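Local coordinates for protein acyl-CoA thioester hydrolase HI0827 (Haemophilus influenzae Rd KW20, PDB 3BJK) that probably hydrolyses the thioester bond of a broad range of acyl-coenzyme A substrates, working as a hexamer built as a trimer of hotdog-fold dimers, at residues 37-42 / 64-69. The protein carries 1 engineered substitution. Residues are numbered along the deposited sequence; the frame is centred on the assembly and turned at random.
Sequences WIMSQM and ESMNFI
M39 of helix 35-54 meets M66 and F68 of strand 58-68 where the "sausage" of the hotdog fold lies against the outermost strand of its own chain's sheet, the "bun". The axes of helix segment 37-42 and strand segment 64-68 run at 131° to each other and come no closer than 11.0 Å, a gap bridged here entirely by side chains, with no hydrogen bond across it.

Sulfur packs on sulfur first. M39 SD sits 3.7 Å from M66 SD, the two side chains crossing at about a right angle, and M39 CG touches the same M66 sulfur. With CG of M66 anti to the carbonyl carbon, an extended chi2 (-176°) carries SD from the strand towards the helix, and the chain runs on in the same extended line to CE, which reaches M39 SD. One turn further along the helix, M42 adds its methyl: CE lies 4.1 Å from M66 SD. M42 also packs on T115, F119, V96 and V98, so it ties this corner to the concave face of the sheet.

The second kind of contact is Met-aromatic. F68 presents its rim, with M39 CG at the ring edge near its plane, 3.7 Å from CZ. M39 SD lies 5.3 Å from the ring centroid and 87° off the ring normal, again an edge approach and not one over a face.

The three methionines are buried, and the cluster borders the second subunit. S65, M66 and N67 form an antiparallel ladder with a strand of that subunit, continuing the sheet, while M66 touches its M39 and F68 its T60. On the other side of the strand, N67 ND2 hydrogen-bonds to D116 OD1 within the chain.

M39 SD stands 3.9 Å from both M66 CE and F68 CZ.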
loop_
_atom_site.group_PDB
_atom_site.type_symbol
_atom_site.label_atom_id
_atom_site.label_comp_id
_atom_site.label_asym_id
_atom_site.label_seq_id
_atom_site.Cartn_x
_atom_site.Cartn_y
_atom_site.Cartn_z
ATOM N N TRP C 37 10.073 3.635 6.290
ATOM C CA TRP C 37 10.246 2.420 5.512
ATOM C C TRP C 37 11.549 1.755 5.948
ATOM O O TRP C 37 11.582 0.540 6.077
ATOM C CB TRP C 37 10.230 2.720 4.001
ATOM C CG TRP C 37 10.456 1.493 3.118
ATOM C CD1 TRP C 37 9.521 0.632 2.675
ATOM C CD2 TRP C 37 11.743 0.991 2.626
ATOM N NE1 TRP C 37 10.113 -0.362 1.918
ATOM C CE2 TRP C 37 11.468 -0.141 1.842
ATOM C CE3 TRP C 37 13.074 1.418 2.756
ATOM C CZ2 TRP C 37 12.471 -0.883 1.203
ATOM C CZ3 TRP C 37 14.069 0.717 2.090
ATOM C CH2 TRP C 37 13.760 -0.438 1.309
ATOM N N ILE C 38 12.606 2.547 6.134
ATOM C CA ILE C 38 13.929 2.023 6.545
ATOM C C ILE C 38 13.794 1.324 7.915
ATOM O O ILE C 38 14.227 0.199 8.090
ATOM C CB ILE C 38 15.061 3.139 6.599
ATOM C CG1 ILE C 38 15.179 3.864 5.257
ATOM C CG2 ILE C 38 16.402 2.527 7.055
ATOM C CD1 ILE C 38 16.128 5.082 5.227
ATOM N N MET C 39 13.156 2.010 8.870
ATOM C CA MET C 39 12.887 1.434 10.204
ATOM C C MET C 39 12.141 0.100 10.156
ATOM O O MET C 39 12.495 -0.844 10.916
ATOM C CB MET C 39 12.106 2.444 11.043
ATOM C CG MET C 39 12.906 3.705 11.353
ATOM S SD MET C 39 12.155 4.782 12.603
ATOM C CE MET C 39 10.966 5.609 11.724
ATOM N N SER C 40 11.115 0.021 9.290
ATOM C CA SER C 40 10.328 -1.190 9.067
ATOM C C SER C 40 11.167 -2.315 8.529
ATOM O O SER C 40 11.032 -3.458 9.003
ATOM C CB SER C 40 9.176 -0.944 8.097
ATOM O OG SER C 40 8.260 -0.055 8.647
ATOM N N GLN C 41 12.044 -2.008 7.548
ATOM C CA GLN C 41 12.981 -3.018 6.986
ATOM C C GLN C 41 13.899 -3.545 8.094
ATOM O O GLN C 41 14.072 -4.738 8.254
ATOM C CB GLN C 41 13.841 -2.403 5.844
ATOM C CG GLN C 41 13.100 -2.171 4.603
ATOM C CD GLN C 41 12.645 -3.453 3.908
ATOM O OE1 GLN C 41 11.482 -3.668 3.828
ATOM N NE2 GLN C 41 13.575 -4.333 3.470
ATOM N N MET C 42 14.480 -2.651 8.885
ATOM C CA MET C 42 15.334 -3.057 10.034
ATOM C C MET C 42 14.571 -3.909 11.008
ATOM O O MET C 42 15.083 -4.921 11.426
ATOM C CB MET C 42 15.928 -1.853 10.744
ATOM C CG MET C 42 16.919 -1.030 9.860
ATOM S SD MET C 42 17.889 0.182 10.774
ATOM C CE MET C 42 16.660 1.408 11.079
ATOM N N GLU C 64 16.998 0.790 21.330
ATOM C CA GLU C 64 17.687 1.751 22.208
ATOM C C GLU C 64 18.355 2.872 21.405
ATOM O O GLU C 64 18.517 3.976 21.907
ATOM C CB GLU C 64 18.690 1.034 23.125
ATOM C CG GLU C 64 19.732 0.136 22.419
ATOM C CD GLU C 64 20.245 -0.969 23.350
ATOM O OE1 GLU C 64 19.554 -2.061 23.548
ATOM O OE2 GLU C 64 21.318 -0.673 23.913
ATOM N N SER C 65 18.708 2.575 20.154
ATOM C CA SER C 65 19.354 3.559 19.278
ATOM C C SER C 65 19.050 3.306 17.827
ATOM O O SER C 65 18.962 2.174 17.422
ATOM C CB SER C 65 20.883 3.580 19.469
ATOM O OG SER C 65 21.433 2.318 19.097
ATOM N N MET C 66 18.910 4.382 17.045
ATOM C CA MET C 66 18.990 4.332 15.608
ATOM C C MET C 66 19.684 5.571 15.100
ATOM O O MET C 66 19.531 6.657 15.658
ATOM C CB MET C 66 17.655 4.321 14.911
ATOM C CG MET C 66 16.699 3.384 15.365
ATOM S SD MET C 66 15.255 3.530 14.248
ATOM C CE MET C 66 14.042 2.683 15.276
ATOM N N ASN C 67 20.456 5.383 14.051
ATOM C CA ASN C 67 21.184 6.473 13.409
ATOM C C ASN C 67 20.904 6.441 11.930
ATOM O O ASN C 67 21.100 5.407 11.296
ATOM C CB ASN C 67 22.687 6.357 13.680
ATOM C CG ASN C 67 23.015 6.499 15.130
ATOM O OD1 ASN C 67 23.020 7.605 15.641
ATOM N ND2 ASN C 67 23.215 5.370 15.831
ATOM N N PHE C 68 20.396 7.559 11.388
ATOM C CA PHE C 68 20.160 7.716 9.969
ATOM C C PHE C 68 21.357 8.431 9.447
ATOM O O PHE C 68 21.559 9.607 9.724
ATOM C CB PHE C 68 18.852 8.478 9.679
ATOM C CG PHE C 68 17.638 7.791 10.245
ATOM C CD1 PHE C 68 16.984 6.807 9.514
ATOM C CD2 PHE C 68 17.143 8.152 11.497
ATOM C CE1 PHE C 68 15.877 6.117 10.056
ATOM C CE2 PHE C 68 16.007 7.490 12.029
ATOM C CZ PHE C 68 15.424 6.473 11.310
ATOM N N ILE C 69 22.213 7.708 8.736
ATOM C CA ILE C 69 23.545 8.255 8.372
ATOM C C ILE C 69 23.572 8.946 7.013
ATOM O O ILE C 69 24.105 10.041 6.883
ATOM C CB ILE C 69 24.640 7.138 8.435
ATOM C CG1 ILE C 69 24.632 6.479 9.821
ATOM C CG2 ILE C 69 25.984 7.718 8.104
ATOM C CD1 ILE C 69 25.102 5.020 9.864
#